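Local atomic coordinates of titin heart isoform N2-B (Homo sapiens, PDB entry 2BK8), a protein that forms part of the elastic scaffold of the muscle sarcomere, here represented by its immunoglobulin-like M1 domain, which probably belongs to the M-band region. Residues K20-I25 / V57-V62; I8-G13 / S86-F91; T35-V40 / R74-N79. All coordinates share one frame; numbering follows the deposited sequence. Where two conformers were deposited one is given.

Contact 1. Residues K20-I25 / V57-V62; sequences KYVCKI and VAILYV
Cys23 and Ala58 meet CB to CB in the middle of this antiparallel strand pair, on the face that turns into the domain. Ile25 reaches the same methyl from further along its strand, its CD1 lying 4.3 Å from Ala58 CB. Toward the other end, Leu60 brings CD2 to within 4.2 Å of Tyr21 CD2, slanting in on the phenol ring. Tyr21 lies on the same inner face, with CG anti to the carbonyl carbon and beside the backbone N (chi1 -65°); its hydroxyl is hydrogen-bonded to Glu89 O. On the opposite face, Val22 touches Ile59 CG1 with CG2 and Val57 CG1 with its other branch.

Four backbone hydrogen bonds join the strands in two reciprocal pairs. Tyr21 N donates to Leu60 O (2.8 Å) and receives a bond from Leu60 N in return; Cys23 N reaches Ala58 O at 2.9 Å in an almost straight bond (174°), matched by Ala58 N to Cys23 O. Between and beside them, Lys20 CA, Val22 CA and Ile59 CA point their hydrogens at opposing carbonyls.

At the polar end, Lys20 and Tyr61 form a non-hydrogen-bonded pair. Lys20 CB sits over one face of the tyrosine ring in a CH-pi contact, 3.5 Å from its centroid, and the two side chains run side by side in the same direction.

Strand 49-54 flanks strand 57-62 through bonds from Ile59 and Tyr61, and Gly6 bonds to Lys24 on the other side; Trp36, Tyr73, Cys75 and Val77 of the facing sheet cover the apolar face.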
loop_
_atom_site.group_PDB
_atom_site.type_symbol
_atom_site.label_atom_id
_atom_site.label_comp_id
_atom_site.label_asym_id
_atom_site.label_seq_id
_atom_site.Cartn_x
_atom_site.Cartn_y
_atom_site.Cartn_z
ATOM N N LYS A 20 5.855 3.793 5.677
ATOM C CA LYS A 20 4.963 2.630 5.742
ATOM C C LYS A 20 3.540 3.036 5.441
ATOM O O LYS A 20 3.149 4.187 5.712
ATOM C CB LYS A 20 5.010 2.005 7.154
ATOM C CG LYS A 20 4.710 2.999 8.295
ATOM C CD LYS A 20 4.388 2.324 9.643
ATOM C CE LYS A 20 3.462 3.188 10.530
ATOM N NZ LYS A 20 3.753 4.657 10.467
ATOM N N TYR A 21 2.775 2.084 4.908
ATOM C CA TYR A 21 1.338 2.219 4.728
ATOM C C TYR A 21 0.623 1.019 5.389
ATOM O O TYR A 21 0.999 -0.134 5.187
ATOM C CB TYR A 21 0.946 2.326 3.237
ATOM C CG TYR A 21 1.494 3.586 2.620
ATOM C CD1 TYR A 21 0.870 4.834 2.836
ATOM C CD2 TYR A 21 2.686 3.563 1.879
ATOM C CE1 TYR A 21 1.415 6.016 2.286
ATOM C CE2 TYR A 21 3.191 4.707 1.333
ATOM C CZ TYR A 21 2.571 5.932 1.557
ATOM O OH TYR A 21 3.151 7.068 1.019
ATOM N N VAL A 22 -0.423 1.307 6.143
ATOM C CA VAL A 22 -1.156 0.270 6.867
ATOM C C VAL A 22 -2.625 0.331 6.475
ATOM O O VAL A 22 -3.297 1.387 6.620
ATOM C CB VAL A 22 -1.030 0.444 8.416
ATOM C CG1 VAL A 22 -1.964 -0.559 9.152
ATOM C CG2 VAL A 22 0.411 0.317 8.878
ATOM N N CYS A 23 -3.139 -0.803 6.007
ATOM C CA CYS A 23 -4.538 -0.882 5.608
ATOM C C CYS A 23 -5.230 -2.011 6.371
ATOM O O CYS A 23 -4.872 -3.189 6.234
ATOM C CB CYS A 23 -4.668 -1.087 4.080
ATOM S SG CYS A 23 -6.445 -1.209 3.501
ATOM N N LYS A 24 -6.230 -1.652 7.170
ATOM C CA LYS A 24 -6.991 -2.637 7.941
ATOM C C LYS A 24 -8.296 -3.083 7.215
ATOM O O LYS A 24 -9.088 -2.245 6.790
ATOM C CB LYS A 24 -7.279 -2.056 9.351
ATOM C CG LYS A 24 -7.636 -3.051 10.416
ATOM C CD LYS A 24 -7.812 -2.339 11.759
ATOM C CE LYS A 24 -8.583 -3.201 12.731
ATOM N NZ LYS A 24 -9.111 -2.463 13.918
ATOM N N ILE A 25 -8.453 -4.389 7.024
ATOM C CA ILE A 25 -9.605 -4.958 6.283
ATOM C C ILE A 25 -10.719 -5.483 7.183
ATOM O O ILE A 25 -10.464 -6.214 8.143
ATOM C CB ILE A 25 -9.099 -6.019 5.241
ATOM C CG1 ILE A 25 -8.221 -5.326 4.194
ATOM C CG2 ILE A 25 -10.259 -6.639 4.487
ATOM C CD1 ILE A 25 -6.838 -5.974 3.929
ATOM N N VAL A 57 -4.739 -7.364 8.421
ATOM C CA VAL A 57 -3.817 -6.212 8.364
ATOM C C VAL A 57 -2.802 -6.323 7.220
ATOM O O VAL A 57 -1.921 -7.220 7.219
ATOM C CB VAL A 57 -3.119 -5.993 9.728
ATOM C CG1 VAL A 57 -2.277 -4.689 9.732
ATOM C CG2 VAL A 57 -4.160 -5.965 10.866
ATOM N N ALA A 58 -2.929 -5.413 6.249
ATOM C CA ALA A 58 -1.950 -5.263 5.148
ATOM C C ALA A 58 -0.938 -4.143 5.416
ATOM O O ALA A 58 -1.304 -3.000 5.733
ATOM C CB ALA A 58 -2.677 -5.013 3.813
ATOM N N ILE A 59 0.348 -4.452 5.245
ATOM C CA ILE A 59 1.417 -3.482 5.495
ATOM C C ILE A 59 2.414 -3.433 4.327
ATOM O O ILE A 59 2.952 -4.470 3.899
ATOM C CB ILE A 59 2.171 -3.764 6.847
ATOM C CG1 ILE A 59 1.206 -3.838 8.036
ATOM C CG2 ILE A 59 3.310 -2.765 7.055
ATOM C CD1 ILE A 59 1.900 -4.169 9.394
ATOM N N LEU A 60 2.600 -2.237 3.783
ATOM C CA LEU A 60 3.619 -1.957 2.773
ATOM C C LEU A 60 4.700 -1.043 3.341
ATOM O O LEU A 60 4.433 0.069 3.775
ATOM C CB LEU A 60 3.008 -1.312 1.497
ATOM C CG LEU A 60 4.052 -0.732 0.512
ATOM C CD1 LEU A 60 4.874 -1.836 -0.195
ATOM C CD2 LEU A 60 3.353 0.168 -0.537
ATOM N N TYR A 61 5.941 -1.512 3.322
ATOM C CA TYR A 61 7.092 -0.682 3.680
ATOM C C TYR A 61 7.923 -0.378 2.440
ATOM O O TYR A 61 8.382 -1.297 1.755
ATOM C CB TYR A 61 7.953 -1.377 4.720
ATOM C CG TYR A 61 7.613 -1.019 6.141
ATOM C CD1 TYR A 61 6.487 -1.549 6.743
ATOM C CD2 TYR A 61 8.412 -0.156 6.879
ATOM C CE1 TYR A 61 6.159 -1.240 8.051
ATOM C CE2 TYR A 61 8.092 0.174 8.198
ATOM C CZ TYR A 61 6.952 -0.370 8.771
ATOM O OH TYR A 61 6.603 -0.107 10.088
ATOM N N VAL A 62 8.111 0.916 2.167
ATOM C CA VAL A 62 8.954 1.372 1.026
ATOM C C VAL A 62 10.328 1.844 1.482
ATOM O O VAL A 62 10.399 2.758 2.301
ATOM C CB VAL A 62 8.298 2.559 0.269
ATOM C CG1 VAL A 62 9.166 2.934 -0.963
ATOM C CG2 VAL A 62 6.838 2.239 -0.140
#

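Contact 2. Residues I8-G13 / S86-F91; sequences IMHAVG and SYAELF
Ser86 CB takes the tip of Ile8, whose CD1 lies 3.9 Å away, while Ser86 OG is hydrogen-bonded to Ser5 OG and Gly6 O. Next comes Tyr87, whose carbonyl is joined to Ile8 N through one water that accepts from the amide and donates to the oxygen; no direct backbone bond links the segments here. Ala88 then packs its methyl against the other branch of the isoleucine, 3.6 Å from Ile8 CG2, and also close to Met9 O.

Glu89 is gripped from both backbone ends. Its amide donates to His10 ND1 (3.0 Å, 160°), so ND1 acts as the acceptor, the amide nitrogen lying 16° out of the imidazole plane. Its carbonyl accepts from Ala11 N. Glu89 CB and CG run alongside the imidazole, and the carboxylate is hydrogen-bonded to Thr72 OG1 through OE2 and salt-bridged to Arg96 through OE1.

Leu90 sends CD2 to 4.1 Å from Gly13 N. Phe91 continues the parallel pairing begun at Glu89 O: Phe91 N donates to Ala11 O (2.9 Å) and Phe91 O receives Gly13 N. The phenyl ring turns its edge toward the face of His10, with planes 64° apart and CE2 3.7 Å from His10 CB, while Val12 CG2 sits at its rim.

A short N-terminal strand running parallel to the last strand is the A'-G pairing of I-set immunoglobulin domains.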
loop_
_atom_site.group_PDB
_atom_site.type_symbol
_atom_site.label_atom_id
_atom_site.label_comp_id
_atom_site.label_asym_id
_atom_site.label_seq_id
_atom_site.Cartn_x
_atom_site.Cartn_y
_atom_site.Cartn_z
ATOM N N ILE A 8 -6.139 4.583 4.526
ATOM C CA ILE A 8 -4.681 4.583 4.616
ATOM C C ILE A 8 -4.239 6.062 4.678
ATOM O O ILE A 8 -4.756 6.907 3.924
ATOM C CB ILE A 8 -4.050 3.896 3.397
ATOM C CG1 ILE A 8 -4.513 2.437 3.233
ATOM C CG2 ILE A 8 -2.504 3.945 3.448
ATOM C CD1 ILE A 8 -4.103 1.825 1.856
ATOM N N MET A 9 -3.313 6.378 5.592
ATOM C CA MET A 9 -2.800 7.761 5.742
ATOM C C MET A 9 -1.642 8.126 4.786
ATOM O O MET A 9 -0.824 7.260 4.403
ATOM C CB MET A 9 -2.332 8.004 7.177
ATOM C CG MET A 9 -3.298 7.598 8.265
ATOM S SD MET A 9 -4.929 8.374 8.103
ATOM C CE MET A 9 -4.628 10.090 8.527
ATOM N N HIS A 10 -1.564 9.405 4.409
ATOM C CA HIS A 10 -0.466 9.892 3.549
ATOM C C HIS A 10 0.831 9.838 4.362
ATOM O O HIS A 10 0.766 9.766 5.605
ATOM C CB HIS A 10 -0.721 11.341 3.061
ATOM C CG HIS A 10 -2.030 11.531 2.336
ATOM N ND1 HIS A 10 -2.426 10.723 1.287
ATOM C CD2 HIS A 10 -3.004 12.459 2.487
ATOM C CE1 HIS A 10 -3.608 11.125 0.851
ATOM N NE2 HIS A 10 -3.982 12.178 1.559
ATOM N N ALA A 11 1.975 9.941 3.665
ATOM C CA ALA A 11 3.321 10.033 4.276
ATOM C C ALA A 11 4.294 10.935 3.494
ATOM O O ALA A 11 4.193 11.044 2.263
ATOM C CB ALA A 11 3.916 8.620 4.407
ATOM N N VAL A 12 5.217 11.565 4.219
ATOM C CA VAL A 12 6.391 12.261 3.633
ATOM C C VAL A 12 7.600 11.328 3.737
ATOM O O VAL A 12 7.916 10.832 4.824
ATOM C CB VAL A 12 6.705 13.587 4.340
ATOM C CG1 VAL A 12 8.051 14.188 3.825
ATOM C CG2 VAL A 12 5.595 14.607 4.134
ATOM N N GLY A 13 8.284 11.123 2.618
ATOM C CA GLY A 13 9.486 10.281 2.596
ATOM C C GLY A 13 10.682 11.190 2.399
ATOM O O GLY A 13 10.639 12.103 1.573
ATOM N N SER A 86 -8.079 0.948 -1.471
ATOM C CA SER A 86 -7.854 2.157 -0.679
ATOM C C SER A 86 -6.552 2.785 -1.199
ATOM O O SER A 86 -5.717 2.058 -1.725
ATOM C CB SER A 86 -7.818 1.793 0.821
ATOM O OG SER A 86 -9.138 1.444 1.283
ATOM N N TYR A 87 -6.440 4.116 -1.101
ATOM C CA TYR A 87 -5.358 4.885 -1.756
ATOM C C TYR A 87 -4.682 5.859 -0.778
ATOM O O TYR A 87 -5.325 6.331 0.158
ATOM C CB TYR A 87 -5.954 5.668 -2.941
ATOM C CG TYR A 87 -6.550 4.810 -4.040
ATOM C CD1 TYR A 87 -5.799 4.428 -5.138
ATOM C CD2 TYR A 87 -7.888 4.400 -3.989
ATOM C CE1 TYR A 87 -6.347 3.642 -6.161
ATOM C CE2 TYR A 87 -8.453 3.613 -5.017
ATOM C CZ TYR A 87 -7.662 3.239 -6.098
ATOM O OH TYR A 87 -8.157 2.476 -7.135
ATOM N N ALA A 88 -3.385 6.160 -0.990
ATOM C CA ALA A 88 -2.722 7.242 -0.248
ATOM C C ALA A 88 -1.500 7.758 -1.019
ATOM O O ALA A 88 -1.040 7.092 -1.943
ATOM C CB ALA A 88 -2.326 6.753 1.159
ATOM N N GLU A 89 -1.004 8.943 -0.643
ATOM C CA GLU A 89 0.077 9.613 -1.355
ATOM C C GLU A 89 1.397 9.449 -0.602
ATOM O O GLU A 89 1.404 9.300 0.650
ATOM C CB GLU A 89 -0.240 11.104 -1.471
ATOM C CG GLU A 89 -1.569 11.373 -2.184
ATOM C CD GLU A 89 -1.474 10.995 -3.649
ATOM O OE1 GLU A 89 -0.679 11.609 -4.384
ATOM O OE2 GLU A 89 -2.172 10.053 -4.066
ATOM N N LEU A 90 2.501 9.535 -1.345
ATOM C CA LEU A 90 3.851 9.670 -0.789
ATOM C C LEU A 90 4.385 10.986 -1.366
ATOM O O LEU A 90 4.385 11.167 -2.600
ATOM C CB LEU A 90 4.756 8.495 -1.226
ATOM C CG LEU A 90 6.094 8.289 -0.505
ATOM C CD1 LEU A 90 6.655 6.867 -0.781
ATOM C CD2 LEU A 90 7.098 9.347 -0.889
ATOM N N PHE A 91 4.742 11.923 -0.493
ATOM C CA PHE A 91 5.347 13.209 -0.893
ATOM C C PHE A 91 6.857 13.201 -0.582
ATOM O O PHE A 91 7.243 12.955 0.554
ATOM C CB PHE A 91 4.691 14.402 -0.168
ATOM C CG PHE A 91 3.177 14.317 -0.059
ATOM C CD1 PHE A 91 2.356 14.563 -1.167
ATOM C CD2 PHE A 91 2.582 14.047 1.168
ATOM C CE1 PHE A 91 0.958 14.481 -1.049
ATOM C CE2 PHE A 91 1.187 13.969 1.295
ATOM C CZ PHE A 91 0.380 14.195 0.190
HETATM O O HOH W 1 -7.529 5.541 2.008
#

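Contact 3. Residues T35-V40 / R74-N79; sequences TWYFGV and RCKVVN
Thr35-Phe38 and Arg74-Val78 run antiparallel, 4.8 Å apart at closest approach, held by two reciprocal pairs of hydrogen bonds: Thr35 with Lys76, and Tyr37 with Arg74. Between these pairs lie Trp36 and Cys75, a non-hydrogen-bonded couple whose side chains both enter the core. Cys75 CB stands over one face of the indole, 3.7 Å from the centroid of the Trp36 six-membered ring and only 7° off its normal. Cys75 SG, anti to the backbone N (chi1 180°), is carried over the same ring at 4.1 Å from that centroid, near CE2 and CZ2, as a sulfur-aromatic contact. A cysteine and a tryptophan on neighbouring strands F and C form part of the classic immunoglobulin core. The usual partner cysteine is Cys23 of the facing sheet, yet Cys23 SG and Cys75 SG are 4.0 Å apart, so no disulfide is formed.

On the outer face, Tyr37 crosses Lys76: Lys76 CB meets the edge of the phenol ring, 4.0 Å from Tyr37 CE2, and Lys76 CD passes 4.2 Å from Tyr37 OH, while the end of the lysine chain diverges. Arg74 CD approaches the same ring more obliquely, 4.3 Å from Tyr37 CD2, while Arg74 NE is hydrogen-bonded to Ser85 OG. Thr35 OG1 holds a water at 2.8 Å that also donates a longer bond to Lys76 O, so this carbonyl accepts from the water as well as from Thr35 N.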
loop_
_atom_site.group_PDB
_atom_site.type_symbol
_atom_site.label_atom_id
_atom_site.label_comp_id
_atom_site.label_asym_id
_atom_site.label_seq_id
_atom_site.Cartn_x
_atom_site.Cartn_y
_atom_site.Cartn_z
ATOM N N THR A 35 -3.000 -7.134 -3.043
ATOM C CA THR A 35 -1.930 -6.718 -3.972
ATOM C C THR A 35 -1.783 -5.192 -3.885
ATOM O O THR A 35 -2.777 -4.451 -3.945
ATOM C CB THR A 35 -2.255 -7.125 -5.451
ATOM O OG1 THR A 35 -2.554 -8.532 -5.532
ATOM C CG2 THR A 35 -1.084 -6.819 -6.395
ATOM N N TRP A 36 -0.541 -4.717 -3.772
ATOM C CA TRP A 36 -0.272 -3.261 -3.780
ATOM C C TRP A 36 0.220 -2.778 -5.158
ATOM O O TRP A 36 0.836 -3.547 -5.911
ATOM C CB TRP A 36 0.771 -2.899 -2.721
ATOM C CG TRP A 36 0.340 -3.081 -1.292
ATOM C CD1 TRP A 36 0.296 -4.251 -0.590
ATOM C CD2 TRP A 36 -0.116 -2.050 -0.394
ATOM N NE1 TRP A 36 -0.142 -4.009 0.698
ATOM C CE2 TRP A 36 -0.389 -2.669 0.845
ATOM C CE3 TRP A 36 -0.280 -0.653 -0.513
ATOM C CZ2 TRP A 36 -0.807 -1.940 1.991
ATOM C CZ3 TRP A 36 -0.715 0.081 0.610
ATOM C CH2 TRP A 36 -0.995 -0.585 1.862
ATOM N N TYR A 37 -0.053 -1.506 -5.473
ATOM C CA TYR A 37 0.424 -0.856 -6.712
ATOM C C TYR A 37 1.026 0.520 -6.406
ATOM O O TYR A 37 0.570 1.221 -5.512
ATOM C CB TYR A 37 -0.699 -0.692 -7.750
ATOM C CG TYR A 37 -1.377 -1.980 -8.199
ATOM C CD1 TYR A 37 -1.103 -2.562 -9.447
ATOM C CD2 TYR A 37 -2.335 -2.599 -7.382
ATOM C CE1 TYR A 37 -1.744 -3.740 -9.849
ATOM C CE2 TYR A 37 -2.933 -3.753 -7.760
ATOM C CZ TYR A 37 -2.647 -4.335 -8.982
ATOM O OH TYR A 37 -3.324 -5.509 -9.329
ATOM N N PHE A 38 2.070 0.884 -7.146
ATOM C CA PHE A 38 2.558 2.266 -7.191
ATOM C C PHE A 38 2.240 2.819 -8.569
ATOM O O PHE A 38 2.796 2.356 -9.570
ATOM C CB PHE A 38 4.073 2.320 -6.931
ATOM C CG PHE A 38 4.694 3.713 -7.090
ATOM C CD1 PHE A 38 4.052 4.857 -6.600
ATOM C CD2 PHE A 38 5.942 3.857 -7.705
ATOM C CE1 PHE A 38 4.607 6.128 -6.739
ATOM C CE2 PHE A 38 6.536 5.133 -7.818
ATOM C CZ PHE A 38 5.861 6.266 -7.354
ATOM N N GLY A 39 1.364 3.820 -8.632
ATOM C CA GLY A 39 0.853 4.269 -9.931
ATOM C C GLY A 39 0.364 3.068 -10.737
ATOM O O GLY A 39 -0.486 2.310 -10.243
ATOM N N VAL A 40 0.905 2.874 -11.948
ATOM C CA VAL A 40 0.487 1.742 -12.813
ATOM C C VAL A 40 1.171 0.403 -12.518
ATOM O O VAL A 40 0.785 -0.644 -13.078
ATOM C CB VAL A 40 0.636 2.061 -14.340
ATOM C CG1 VAL A 40 -0.246 3.245 -14.764
ATOM C CG2 VAL A 40 2.095 2.320 -14.701
ATOM N N ARG A 74 -1.836 2.200 -4.026
ATOM C CA ARG A 74 -3.159 1.540 -3.916
ATOM C C ARG A 74 -2.993 0.192 -3.230
ATOM O O ARG A 74 -2.082 -0.564 -3.554
ATOM C CB ARG A 74 -3.776 1.314 -5.306
ATOM C CG ARG A 74 -5.078 0.468 -5.383
ATOM C CD ARG A 74 -5.484 0.288 -6.864
ATOM N NE ARG A 74 -6.769 -0.378 -7.069
ATOM C CZ ARG A 74 -7.409 -0.432 -8.240
ATOM N NH1 ARG A 74 -6.901 0.155 -9.321
ATOM N NH2 ARG A 74 -8.575 -1.047 -8.339
ATOM N N CYS A 75 -3.871 -0.099 -2.271
ATOM C CA CYS A 75 -3.991 -1.457 -1.695
ATOM C C CYS A 75 -5.264 -2.058 -2.267
ATOM O O CYS A 75 -6.382 -1.557 -1.999
ATOM C CB CYS A 75 -4.103 -1.393 -0.166
ATOM S SG CYS A 75 -4.270 -3.019 0.655
ATOM N N LYS A 76 -5.101 -3.093 -3.092
ATOM C CA LYS A 76 -6.246 -3.806 -3.702
ATOM C C LYS A 76 -6.558 -5.142 -3.010
ATOM O O LYS A 76 -5.715 -6.041 -2.917
ATOM C CB LYS A 76 -6.053 -4.006 -5.238
ATOM C CG LYS A 76 -7.254 -4.679 -5.923
ATOM C CD LYS A 76 -6.981 -4.855 -7.418
ATOM C CE LYS A 76 -8.080 -5.656 -8.090
ATOM N NZ LYS A 76 -8.290 -5.269 -9.526
ATOM N N VAL A 77 -7.808 -5.289 -2.565
ATOM C CA VAL A 77 -8.231 -6.475 -1.813
ATOM C C VAL A 77 -9.299 -7.251 -2.566
ATOM O O VAL A 77 -10.277 -6.674 -3.019
ATOM C CB VAL A 77 -8.685 -6.105 -0.377
ATOM C CG1 VAL A 77 -8.580 -7.292 0.471
ATOM C CG2 VAL A 77 -7.701 -5.040 0.216
ATOM N N VAL A 78 -9.072 -8.551 -2.747
ATOM C CA VAL A 78 -9.973 -9.402 -3.541
ATOM C C VAL A 78 -10.265 -10.686 -2.788
ATOM O O VAL A 78 -9.347 -11.322 -2.264
ATOM C CB VAL A 78 -9.357 -9.766 -4.932
ATOM C CG1 VAL A 78 -10.278 -10.665 -5.737
ATOM C CG2 VAL A 78 -9.044 -8.519 -5.720
ATOM N N ASN A 79 -11.550 -11.041 -2.719
ATOM C CA ASN A 79 -11.975 -12.394 -2.335
ATOM C C ASN A 79 -13.023 -13.013 -3.240
ATOM O O ASN A 79 -13.251 -12.533 -4.351
ATOM C CB ASN A 79 -12.359 -12.511 -0.849
ATOM C CG ASN A 79 -13.643 -11.795 -0.489
ATOM O OD1 ASN A 79 -14.248 -11.082 -1.296
ATOM N ND2 ASN A 79 -14.064 -11.980 0.758
HETATM O O HOH W 2 -5.265 -8.583 -4.924
#

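In the fold
The three contacts belong to one immunoglobulin sandwich. Contact 1 pairs the two inner strands, 19-26 and 57-62, of the antiparallel sheet 4-5, 19-26, 57-62, 49-54; contacts 2 and 3 lie in the other, where strands 83-92 and 71-78 are neighbours. Contact 1 is centred about 11 Å from each of the others, whose centres are about 14 Å apart. Along the chain, contact 2 joins near-terminal segments and encloses both others, while the segments of contacts 1 and 3 alternate, so the chain passes between the sheets repeatedly. Trp36 packs on Leu60 and Tyr21, Ile8 on Tyr21 and Cys75, so all three contacts contribute to one core that unites the compact domain.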